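Local coordinates for protein RNA silencing suppressor p19 (Carnation Italian ringspot virus, PDB 6BJV) that suppresses RNA silencing in the host plant by binding short interfering RNAs as a homodimer and selecting them by the length of their duplex, at residues E35-T40 against K71-Y76; P29-D34 against S89-S94; D54-F59 against Y76-A81. All coordinates share one frame; numbering follows the deposited sequence.

Interaction 1. Residues E35-T40 against K71-Y76. With nucleotides of chain C; nucleotides of chain D.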
loop_
_atom_site.group_PDB
_atom_site.type_symbol
_atom_site.label_atom_id
_atom_site.label_comp_id
_atom_site.label_asym_id
_atom_site.label_seq_id
_atom_site.Cartn_x
_atom_site.Cartn_y
_atom_site.Cartn_z
ATOM N N GLU A 35 -2.362 -14.330 16.876
ATOM C CA GLU A 35 -2.797 -15.696 16.606
ATOM C C GLU A 35 -1.849 -16.390 15.633
ATOM O O GLU A 35 -2.279 -17.216 14.826
ATOM C CB GLU A 35 -4.227 -15.713 16.061
ATOM C CG GLU A 35 -5.259 -15.089 16.993
ATOM C CD GLU A 35 -6.617 -14.907 16.333
ATOM O OE1 GLU A 35 -6.685 -14.913 15.086
ATOM O OE2 GLU A 35 -7.619 -14.757 17.065
ATOM N N SER A 36 -0.562 -16.065 15.698
ATOM C CA SER A 36 0.400 -16.667 14.786
ATOM C C SER A 36 0.420 -18.179 14.987
ATOM O O SER A 36 0.565 -18.645 16.126
ATOM C CB SER A 36 1.799 -16.095 15.014
ATOM O OG SER A 36 1.805 -14.688 14.874
ATOM N N PRO A 37 0.283 -18.973 13.928
ATOM C CA PRO A 37 0.332 -20.427 14.099
ATOM C C PRO A 37 1.747 -20.905 14.374
ATOM O O PRO A 37 2.731 -20.291 13.954
ATOM C CB PRO A 37 -0.184 -20.957 12.757
ATOM C CG PRO A 37 0.242 -19.913 11.782
ATOM C CD PRO A 37 0.117 -18.597 12.512
ATOM N N SER A 38 1.842 -22.018 15.094
ATOM C CA SER A 38 3.136 -22.626 15.348
ATOM C C SER A 38 3.722 -23.175 14.049
ATOM O O SER A 38 3.074 -23.200 12.999
ATOM C CB SER A 38 3.006 -23.740 16.387
ATOM O OG SER A 38 2.006 -24.671 16.010
ATOM N N TRP A 39 4.977 -23.617 14.131
ATOM C CA TRP A 39 5.627 -24.204 12.966
ATOM C C TRP A 39 4.875 -25.440 12.490
ATOM O O TRP A 39 4.523 -25.552 11.309
ATOM C CB TRP A 39 7.078 -24.551 13.302
ATOM C CG TRP A 39 7.899 -24.940 12.111
ATOM C CD1 TRP A 39 7.569 -24.776 10.798
ATOM C CD2 TRP A 39 9.190 -25.561 12.125
ATOM N NE1 TRP A 39 8.574 -25.253 9.994
ATOM C CE2 TRP A 39 9.580 -25.742 10.784
ATOM C CE3 TRP A 39 10.053 -25.981 13.142
ATOM C CZ2 TRP A 39 10.796 -26.323 10.433
ATOM C CZ3 TRP A 39 11.259 -26.560 12.790
ATOM C CH2 TRP A 39 11.619 -26.725 11.448
ATOM N N THR A 40 4.616 -26.381 13.400
ATOM C CA THR A 40 3.908 -27.602 13.028
ATOM C C THR A 40 2.512 -27.288 12.506
ATOM O O THR A 40 2.118 -27.752 11.430
ATOM C CB THR A 40 3.828 -28.547 14.228
ATOM O OG1 THR A 40 3.176 -27.883 15.318
ATOM C CG2 THR A 40 5.218 -28.986 14.662
ATOM N N LYS A 71 2.738 -5.606 15.202
ATOM C CA LYS A 71 2.377 -6.623 14.225
ATOM C C LYS A 71 1.387 -7.613 14.820
ATOM O O LYS A 71 1.487 -7.983 15.993
ATOM C CB LYS A 71 3.620 -7.365 13.722
ATOM C CG LYS A 71 4.370 -6.615 12.637
ATOM C CD LYS A 71 5.744 -7.201 12.378
ATOM C CE LYS A 71 6.461 -6.429 11.284
ATOM N NZ LYS A 71 7.872 -6.864 11.127
ATOM N N ARG A 72 0.433 -8.039 13.993
ATOM C CA ARG A 72 -0.559 -9.030 14.377
ATOM C C ARG A 72 -0.752 -10.023 13.242
ATOM O O ARG A 72 -0.650 -9.672 12.064
ATOM C CB ARG A 72 -1.914 -8.387 14.716
ATOM C CG ARG A 72 -2.026 -7.833 16.122
ATOM C CD ARG A 72 -1.978 -8.937 17.161
ATOM N NE ARG A 72 -2.195 -8.425 18.510
ATOM C CZ ARG A 72 -1.300 -7.721 19.194
ATOM N NH1 ARG A 72 -0.123 -7.430 18.653
ATOM N NH2 ARG A 72 -1.586 -7.299 20.417
ATOM N N TYR A 73 -1.034 -11.270 13.614
ATOM C CA TYR A 73 -1.459 -12.304 12.675
ATOM C C TYR A 73 -2.771 -12.873 13.194
ATOM O O TYR A 73 -2.796 -13.519 14.247
ATOM C CB TYR A 73 -0.405 -13.403 12.529
ATOM C CG TYR A 73 -0.715 -14.398 11.432
ATOM C CD1 TYR A 73 -1.710 -15.355 11.594
ATOM C CD2 TYR A 73 -0.012 -14.383 10.235
ATOM C CE1 TYR A 73 -1.997 -16.265 10.594
ATOM C CE2 TYR A 73 -0.292 -15.290 9.230
ATOM C CZ TYR A 73 -1.284 -16.229 9.416
ATOM O OH TYR A 73 -1.568 -17.133 8.420
ATOM N N LEU A 74 -3.854 -12.630 12.465
ATOM C CA LEU A 74 -5.179 -13.082 12.855
ATOM C C LEU A 74 -5.660 -14.170 11.906
ATOM O O LEU A 74 -5.307 -14.187 10.723
ATOM C CB LEU A 74 -6.176 -11.921 12.857
ATOM C CG LEU A 74 -5.783 -10.723 13.721
ATOM C CD1 LEU A 74 -6.709 -9.554 13.454
ATOM C CD2 LEU A 74 -5.797 -11.087 15.198
ATOM N N ARG A 75 -6.470 -15.081 12.438
ATOM C CA ARG A 75 -7.033 -16.154 11.633
ATOM C C ARG A 75 -8.272 -15.653 10.905
ATOM O O ARG A 75 -9.075 -14.899 11.460
ATOM C CB ARG A 75 -7.378 -17.353 12.516
ATOM C CG ARG A 75 -6.269 -17.731 13.492
ATOM C CD ARG A 75 -5.796 -19.159 13.299
ATOM N NE ARG A 75 -4.622 -19.446 14.119
ATOM C CZ ARG A 75 -4.148 -20.664 14.363
ATOM N NH1 ARG A 75 -4.749 -21.735 13.858
ATOM N NH2 ARG A 75 -3.071 -20.812 15.121
ATOM N N TYR A 76 -8.420 -16.070 9.651
ATOM C CA TYR A 76 -9.494 -15.565 8.804
ATOM C C TYR A 76 -9.903 -16.652 7.824
ATOM O O TYR A 76 -9.086 -17.087 7.008
ATOM C CB TYR A 76 -9.046 -14.304 8.064
ATOM C CG TYR A 76 -10.085 -13.719 7.136
ATOM C CD1 TYR A 76 -11.333 -13.337 7.612
ATOM C CD2 TYR A 76 -9.811 -13.532 5.790
ATOM C CE1 TYR A 76 -12.282 -12.798 6.767
ATOM C CE2 TYR A 76 -10.751 -12.991 4.939
ATOM C CZ TYR A 76 -11.984 -12.623 5.433
ATOM O OH TYR A 76 -12.929 -12.086 4.590
ATOM P P G C 19 17.782 -26.330 14.166
ATOM O OP1 G C 19 18.484 -27.386 14.939
ATOM O OP2 G C 19 17.091 -26.690 12.901
ATOM O "O5'" G C 19 16.725 -25.635 15.132
ATOM C "C5'" G C 19 15.366 -26.041 15.138
ATOM C "C4'" G C 19 14.480 -24.987 15.751
ATOM O "O4'" G C 19 14.497 -23.803 14.913
ATOM C "C3'" G C 19 13.011 -25.363 15.863
ATOM O "O3'" G C 19 12.738 -26.080 17.054
ATOM C "C2'" G C 19 12.295 -24.020 15.771
ATOM O "O2'" G C 19 12.269 -23.365 17.030
ATOM C "C1'" G C 19 13.208 -23.243 14.824
ATOM N N9 G C 19 12.779 -23.330 13.417
ATOM C C8 G C 19 13.468 -23.971 12.420
ATOM N N7 G C 19 12.887 -23.893 11.257
ATOM C C5 G C 19 11.747 -23.146 11.501
ATOM C C6 G C 19 10.726 -22.735 10.610
ATOM O O6 G C 19 10.628 -22.963 9.397
ATOM N N1 G C 19 9.753 -21.994 11.269
ATOM C C2 G C 19 9.765 -21.688 12.608
ATOM N N2 G C 19 8.737 -20.961 13.056
ATOM N N3 G C 19 10.712 -22.062 13.451
ATOM C C4 G C 19 11.666 -22.783 12.832
ATOM O OP3 C D 1 3.894 -15.900 5.506
ATOM P P C D 1 3.443 -17.248 5.924
ATOM O OP1 C D 1 1.979 -17.330 5.688
ATOM O OP2 C D 1 4.329 -18.251 5.283
ATOM O "O5'" C D 1 3.674 -17.363 7.493
ATOM C "C5'" C D 1 2.598 -17.195 8.402
ATOM C "C4'" C D 1 2.998 -17.591 9.799
ATOM O "O4'" C D 1 3.262 -19.020 9.849
ATOM C "C3'" C D 1 4.278 -16.963 10.327
ATOM O "O3'" C D 1 4.100 -15.643 10.810
ATOM C "C2'" C D 1 4.715 -17.957 11.393
ATOM O "O2'" C D 1 3.963 -17.792 12.588
ATOM C "C1'" C D 1 4.329 -19.282 10.736
ATOM N N1 C D 1 5.454 -19.851 9.963
ATOM C C2 C D 1 6.506 -20.444 10.661
ATOM O O2 C D 1 6.459 -20.481 11.900
ATOM N N3 C D 1 7.550 -20.963 9.974
ATOM C C4 C D 1 7.563 -20.904 8.643
ATOM N N4 C D 1 8.614 -21.430 8.010
ATOM C C5 C D 1 6.503 -20.302 7.903
ATOM C C6 C D 1 5.478 -19.791 8.598
#

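Interaction 2. Residues P29-D34 against S89-S94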
loop_
_atom_site.group_PDB
_atom_site.type_symbol
_atom_site.label_atom_id
_atom_site.label_comp_id
_atom_site.label_asym_id
_atom_site.label_seq_id
_atom_site.Cartn_x
_atom_site.Cartn_y
_atom_site.Cartn_z
ATOM N N PRO A 29 -1.825 -0.459 19.330
ATOM C CA PRO A 29 -2.990 -0.018 18.549
ATOM C C PRO A 29 -4.002 -1.117 18.275
ATOM O O PRO A 29 -5.133 -0.804 17.878
ATOM C CB PRO A 29 -2.361 0.483 17.243
ATOM C CG PRO A 29 -1.114 -0.320 17.100
ATOM C CD PRO A 29 -0.612 -0.567 18.499
ATOM N N PHE A 30 -3.640 -2.382 18.475
ATOM C CA PHE A 30 -4.533 -3.497 18.199
ATOM C C PHE A 30 -5.370 -3.834 19.427
ATOM O O PHE A 30 -4.931 -3.671 20.567
ATOM C CB PHE A 30 -3.739 -4.731 17.769
ATOM C CG PHE A 30 -3.026 -4.570 16.458
ATOM C CD1 PHE A 30 -3.730 -4.573 15.267
ATOM C CD2 PHE A 30 -1.648 -4.430 16.416
ATOM C CE1 PHE A 30 -3.075 -4.430 14.058
ATOM C CE2 PHE A 30 -0.989 -4.286 15.211
ATOM C CZ PHE A 30 -1.704 -4.288 14.030
ATOM N N LYS A 31 -6.586 -4.319 19.176
ATOM C CA LYS A 31 -7.487 -4.756 20.234
ATOM C C LYS A 31 -7.617 -6.271 20.315
ATOM O O LYS A 31 -8.304 -6.772 21.211
ATOM C CB LYS A 31 -8.877 -4.137 20.037
ATOM C CG LYS A 31 -8.883 -2.616 20.009
ATOM C CD LYS A 31 -10.301 -2.057 19.994
ATOM C CE LYS A 31 -10.941 -2.094 21.375
ATOM N NZ LYS A 31 -10.294 -1.141 22.323
ATOM N N LEU A 32 -6.986 -7.012 19.405
ATOM C CA LEU A 32 -7.044 -8.463 19.422
ATOM C C LEU A 32 -5.654 -9.042 19.658
ATOM O O LEU A 32 -4.663 -8.477 19.180
ATOM C CB LEU A 32 -7.603 -9.013 18.103
ATOM C CG LEU A 32 -9.031 -8.604 17.739
ATOM C CD1 LEU A 32 -9.412 -9.178 16.383
ATOM C CD2 LEU A 32 -10.020 -9.054 18.804
ATOM N N PRO A 33 -5.538 -10.154 20.381
ATOM C CA PRO A 33 -4.217 -10.759 20.587
ATOM C C PRO A 33 -3.679 -11.361 19.299
ATOM O O PRO A 33 -4.367 -11.467 18.282
ATOM C CB PRO A 33 -4.466 -11.843 21.645
ATOM C CG PRO A 33 -5.836 -11.582 22.176
ATOM C CD PRO A 33 -6.587 -10.914 21.078
ATOM N N ASP A 34 -2.414 -11.770 19.360
ATOM C CA ASP A 34 -1.765 -12.403 18.224
ATOM C C ASP A 34 -2.197 -13.860 18.115
ATOM O O ASP A 34 -2.384 -14.546 19.125
ATOM C CB ASP A 34 -0.245 -12.311 18.364
ATOM C CG ASP A 34 0.487 -12.940 17.198
ATOM O OD1 ASP A 34 0.486 -12.342 16.102
ATOM O OD2 ASP A 34 1.071 -14.028 17.377
ATOM N N SER A 89 -9.878 -5.753 14.738
ATOM C CA SER A 89 -8.485 -5.829 15.162
ATOM C C SER A 89 -7.980 -4.483 15.659
ATOM O O SER A 89 -7.149 -4.428 16.573
ATOM C CB SER A 89 -7.615 -6.320 14.008
ATOM O OG SER A 89 -6.268 -6.483 14.417
ATOM N N TRP A 90 -8.458 -3.392 15.065
ATOM C CA TRP A 90 -8.095 -2.052 15.496
ATOM C C TRP A 90 -9.135 -1.081 14.960
ATOM O O TRP A 90 -9.622 -1.244 13.840
ATOM C CB TRP A 90 -6.697 -1.658 15.002
ATOM C CG TRP A 90 -6.548 -1.738 13.514
ATOM C CD1 TRP A 90 -6.016 -2.772 12.800
ATOM C CD2 TRP A 90 -6.936 -0.745 12.556
ATOM N NE1 TRP A 90 -6.048 -2.484 11.458
ATOM C CE2 TRP A 90 -6.609 -1.248 11.280
ATOM C CE3 TRP A 90 -7.528 0.518 12.653
ATOM C CZ2 TRP A 90 -6.854 -0.530 10.111
ATOM C CZ3 TRP A 90 -7.771 1.228 11.489
ATOM C CH2 TRP A 90 -7.434 0.702 10.237
ATOM N N THR A 91 -9.471 -0.086 15.768
ATOM C CA THR A 91 -10.391 0.970 15.379
ATOM C C THR A 91 -9.628 2.286 15.257
ATOM O O THR A 91 -8.415 2.353 15.472
ATOM C CB THR A 91 -11.546 1.079 16.381
ATOM O OG1 THR A 91 -12.361 2.212 16.054
ATOM C CG2 THR A 91 -11.030 1.225 17.806
ATOM N N GLY A 92 -10.355 3.341 14.889
ATOM C CA GLY A 92 -9.724 4.641 14.731
ATOM C C GLY A 92 -9.174 5.187 16.035
ATOM O O GLY A 92 -8.114 5.818 16.058
ATOM N N ASP A 93 -9.885 4.952 17.139
ATOM C CA ASP A 93 -9.436 5.462 18.429
ATOM C C ASP A 93 -8.233 4.681 18.943
ATOM O O ASP A 93 -7.317 5.261 19.537
ATOM C CB ASP A 93 -10.581 5.406 19.440
ATOM C CG ASP A 93 -11.836 6.093 18.935
ATOM O OD1 ASP A 93 -11.738 6.876 17.967
ATOM O OD2 ASP A 93 -12.919 5.851 19.509
ATOM N N SER A 94 -8.212 3.364 18.720
ATOM C CA SER A 94 -7.115 2.546 19.224
ATOM C C SER A 94 -5.792 2.931 18.577
ATOM O O SER A 94 -4.742 2.863 19.222
ATOM C CB SER A 94 -7.412 1.065 18.981
ATOM O OG SER A 94 -7.449 0.774 17.594
#

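Interaction 3. Residues D54-F59 against Y76-A81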
loop_
_atom_site.group_PDB
_atom_site.type_symbol
_atom_site.label_atom_id
_atom_site.label_comp_id
_atom_site.label_asym_id
_atom_site.label_seq_id
_atom_site.Cartn_x
_atom_site.Cartn_y
_atom_site.Cartn_z
ATOM N N ASP A 54 -3.760 -20.719 -1.385
ATOM C CA ASP A 54 -5.189 -20.978 -1.273
ATOM C C ASP A 54 -5.446 -22.397 -0.756
ATOM O O ASP A 54 -5.048 -23.353 -1.416
ATOM C CB ASP A 54 -5.878 -20.787 -2.626
ATOM C CG ASP A 54 -7.381 -20.973 -2.547
ATOM O OD1 ASP A 54 -7.969 -20.605 -1.511
ATOM O OD2 ASP A 54 -7.973 -21.489 -3.520
ATOM N N ASN A 55 -6.096 -22.574 0.399
ATOM C CA ASN A 55 -6.612 -21.501 1.249
ATOM C C ASN A 55 -5.560 -21.053 2.265
ATOM O O ASN A 55 -4.717 -21.852 2.665
ATOM C CB ASN A 55 -7.874 -21.962 1.976
ATOM C CG ASN A 55 -9.034 -22.191 1.030
ATOM O OD1 ASN A 55 -9.682 -21.246 0.587
ATOM N ND2 ASN A 55 -9.297 -23.451 0.710
ATOM N N PRO A 56 -5.603 -19.777 2.689
ATOM C CA PRO A 56 -4.667 -19.319 3.724
ATOM C C PRO A 56 -5.266 -19.377 5.121
ATOM O O PRO A 56 -6.474 -19.187 5.295
ATOM C CB PRO A 56 -4.368 -17.878 3.300
ATOM C CG PRO A 56 -5.595 -17.441 2.508
ATOM C CD PRO A 56 -6.436 -18.666 2.204
ATOM N N LEU A 57 -4.426 -19.631 6.128
ATOM C CA LEU A 57 -4.917 -19.741 7.497
ATOM C C LEU A 57 -5.265 -18.385 8.097
ATOM O O LEU A 57 -6.070 -18.326 9.035
ATOM C CB LEU A 57 -3.874 -20.442 8.370
ATOM C CG LEU A 57 -4.250 -20.663 9.839
ATOM C CD1 LEU A 57 -5.491 -21.534 9.967
ATOM C CD2 LEU A 57 -3.085 -21.280 10.594
ATOM N N GLY A 58 -4.684 -17.307 7.591
ATOM C CA GLY A 58 -4.975 -15.992 8.123
ATOM C C GLY A 58 -4.268 -14.922 7.326
ATOM O O GLY A 58 -3.906 -15.129 6.166
ATOM N N PHE A 59 -4.077 -13.768 7.963
ATOM C CA PHE A 59 -3.389 -12.647 7.341
ATOM C C PHE A 59 -2.503 -11.965 8.372
ATOM O O PHE A 59 -2.663 -12.149 9.582
ATOM C CB PHE A 59 -4.377 -11.638 6.737
ATOM C CG PHE A 59 -5.183 -10.886 7.758
ATOM C CD1 PHE A 59 -6.384 -11.396 8.221
ATOM C CD2 PHE A 59 -4.748 -9.664 8.243
ATOM C CE1 PHE A 59 -7.132 -10.707 9.156
ATOM C CE2 PHE A 59 -5.492 -8.970 9.178
ATOM C CZ PHE A 59 -6.685 -9.492 9.636
ATOM N N TYR A 76 -8.420 -16.070 9.651
ATOM C CA TYR A 76 -9.494 -15.565 8.804
ATOM C C TYR A 76 -9.903 -16.652 7.824
ATOM O O TYR A 76 -9.086 -17.087 7.008
ATOM C CB TYR A 76 -9.046 -14.304 8.064
ATOM C CG TYR A 76 -10.085 -13.719 7.136
ATOM C CD1 TYR A 76 -11.333 -13.337 7.612
ATOM C CD2 TYR A 76 -9.811 -13.532 5.790
ATOM C CE1 TYR A 76 -12.282 -12.798 6.767
ATOM C CE2 TYR A 76 -10.751 -12.991 4.939
ATOM C CZ TYR A 76 -11.984 -12.623 5.433
ATOM O OH TYR A 76 -12.929 -12.086 4.590
ATOM N N ASP A 77 -11.164 -17.078 7.903
ATOM C CA ASP A 77 -11.697 -18.134 7.050
ATOM C C ASP A 77 -12.712 -17.606 6.039
ATOM O O ASP A 77 -13.446 -18.392 5.435
ATOM C CB ASP A 77 -12.316 -19.240 7.907
ATOM C CG ASP A 77 -13.307 -18.710 8.922
ATOM O OD1 ASP A 77 -14.150 -17.865 8.551
ATOM O OD2 ASP A 77 -13.241 -19.132 10.095
ATOM N N ARG A 78 -12.770 -16.286 5.851
ATOM C CA ARG A 78 -13.587 -15.665 4.811
ATOM C C ARG A 78 -15.082 -15.864 5.046
ATOM O O ARG A 78 -15.870 -15.836 4.100
ATOM C CB ARG A 78 -13.196 -16.177 3.420
ATOM C CG ARG A 78 -11.776 -15.823 3.021
ATOM C CD ARG A 78 -11.509 -16.133 1.562
ATOM N NE ARG A 78 -11.840 -17.515 1.227
ATOM C CZ ARG A 78 -11.066 -18.561 1.498
ATOM N NH1 ARG A 78 -9.904 -18.394 2.116
ATOM N NH2 ARG A 78 -11.456 -19.778 1.154
ATOM N N THR A 79 -15.485 -16.058 6.297
ATOM C CA THR A 79 -16.894 -16.062 6.659
ATOM C C THR A 79 -17.271 -14.710 7.251
ATOM O O THR A 79 -16.434 -14.008 7.825
ATOM C CB THR A 79 -17.213 -17.175 7.661
ATOM O OG1 THR A 79 -16.504 -16.947 8.885
ATOM C CG2 THR A 79 -16.829 -18.537 7.097
ATOM N N GLU A 80 -18.546 -14.343 7.095
ATOM C CA GLU A 80 -19.015 -13.068 7.629
ATOM C C GLU A 80 -18.724 -12.957 9.119
ATOM O O GLU A 80 -18.322 -11.892 9.603
ATOM C CB GLU A 80 -20.512 -12.903 7.359
ATOM C CG GLU A 80 -21.180 -11.775 8.142
ATOM C CD GLU A 80 -20.495 -10.434 7.950
ATOM O OE1 GLU A 80 -19.724 -10.290 6.979
ATOM O OE2 GLU A 80 -20.729 -9.522 8.772
ATOM N N ALA A 81 -18.920 -14.048 9.863
ATOM C CA ALA A 81 -18.651 -14.023 11.296
ATOM C C ALA A 81 -17.179 -13.742 11.574
ATOM O O ALA A 81 -16.844 -13.023 12.522
ATOM C CB ALA A 81 -19.072 -15.346 11.931
#

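Interaction 1. Residues E35-T40 against K71-Y76
Glu35 reaches Arg75 along the outer edge of strand 68-75. Its backbone N donates to Tyr73 O at 2.8 Å, and CB meets the same carbonyl oxygen. CG, anti to the carbonyl carbon (chi1 -59°), still lies 4.0 Å from Tyr73 O. Beyond it the chain is extended and brings OE1 to 3.3 Å from Leu74 CA. There OE1 accepts from Arg75 N at 2.7 Å with a nearly straight N-H (166°). A glutamate suits this place because it is long enough to meet an edge-strand N-H. In the guanidinium of Arg75, NE gives a weak bond to Glu35 O, NH2 lies 3.6 Å from Pro37 CA, and NH1 makes a salt bridge with Glu41. Pro37 puts CD over one face of the Tyr73 ring, a CH-pi contact with CD 4.0 Å from the centroid.

The same loop carries Pro37 and Trp39 to the end of the duplex. C1 of chain D gives its O2' hydroxyl to Pro37 O at 3.1 Å, while its C5' touches Tyr73 CE2. Trp39 lays its indole over G19 of chain C, C6 of the base standing 3.2 Å from the ring plane; a broad flat side chain suits this end-stacking, consistent with the protein's role as a caliper. Strand 68-75 pairs on its other edge with strand 58-65, and the loop leads from its outer edge into helix 39-45, with Ser38 as N-cap.

Interaction 2. Residues P29-D34 against S89-S94
The turn that leads into helix 92-99 meets the irregular linker between helices 7-16 and 39-45, and Lys31 and Ser89 form its central backbone link. Lys31 N donates to Ser89 O at 2.7 Å, almost straight at 171°, and Phe30 CA adds a CA-H...O contact to the same oxygen. Ser89 therefore serves the linker through its carbonyl, while its small side chain fits beside the Phe30 ring, OG 3.3 Å from CD1; this OG is hydrogen-bonded to Glu61, whose carboxylate is also a weak partner of Trp90 NE1.

Phe30 CE1 lies 3.6 Å from Trp90 CD1 in an oblique approach, the Phe30 ring and the five-membered ring of Trp90 inclined at 71°. Trp90 CG sits between its backbone N and carbonyl carbon (chi1 57°), which directs the indole toward helix 130-144. The backbone separately sets Trp90 CB 3.4 Å from Pro29 O. That carbonyl is also 2.8 Å from Ser94 OG, a hydroxyl equally near Thr91 O. Its single proton can serve only one of these two acceptors at a time, and the geometry does not settle which. Lys31 CD touches Thr91 CG2 at the exposed rim. Leu32 CD1 packs on Ser89 CA.

Strands 58-65 and 68-75 and helix 130-144 enclose the two rings: Trp63 meets both, Phe70 touches Phe30, and Ala137 and Ile138 pack against Trp90.

Interaction 3. Residues D54-F59 against Y76-A81
Tyr76 meets Leu57 and Phe59 just where strand 68-75 ends. Its backbone N points at Leu57 O, 3.3 Å away, in a weak bond that carries the pairing of the two strands a step past their regular ends. Gly58 lies directly across from Tyr76, and its backbone angles (phi -176°, psi -158°) are ones that other residues adopt less readily than glycine. Tyr76 CB touches the edge of the Phe59 ring, 3.9 Å from CD1 and in the ring plane. With CG anti to the backbone N (chi1 179°), the phenol leads away from the strand ends toward helix 80-87, where Leu83 lies beside it, and its hydroxyl is hydrogen-bonded to Leu145 O. Over the centre of its ring, 3.5 Å above the plane, stands the backbone N of Arg78.

Asp77 turns the chain, its short side chain holding OD1 close to the backbone ahead.

Arg78 takes a backbone conformation with positive phi, and its side chain, bent at chi3, swings back to segment 54-59. NH2 donates to Asn55 OD1, with the amide and guanidinium planes nearly parallel, although the modelled distance is too short to be taken literally. NH1 rests 3.5 Å from Pro56 CD, and the two side chains cross at about a right angle.

Thr79 closes the Asx turn: its N and its OG1 both donate to Asp77 OD1, and OG1 also caps Ser82 N at the start of helix 80-87. Threonine suits an N-cap because its oxygen sits near the backbone.

Chemically, Asp54 OD1, 4.5 Å from Arg78 NH2, would draw the guanidinium by charge. Asp54 OD1 and Asn55 OD1, two acceptors, lie 2.8 Å apart, so the positive group is a plausible balance for them, though the modelled detail is doubtful. Since Arg117 also lies close to Arg78, the carboxylate probably eases the crowding of positive charge at this rim.

In the fold
Interactions 1 and 3 both hold strand 68-75, the former along its outer edge and the latter just beyond its end, where Tyr76 is common to their segments; Leu74 O and Phe59 N join them through strand pairing. Interaction 2 lies deeper, its centre about 8 Å from the centre of the chain, and combines backbone bonding with a Phe-Trp pair. Interactions 1 and 3 are partly buried and rely more on charged side chains. The linker continues from 29-34 straight into 35-40, and Asp34 and Leu32 bond to Tyr73 and Arg72. Interaction 1 touches the RNA directly; interaction 3, whose nearest atom is about 6 Å from it, joins the start of strand 58-65 to the turn before helix 80-87.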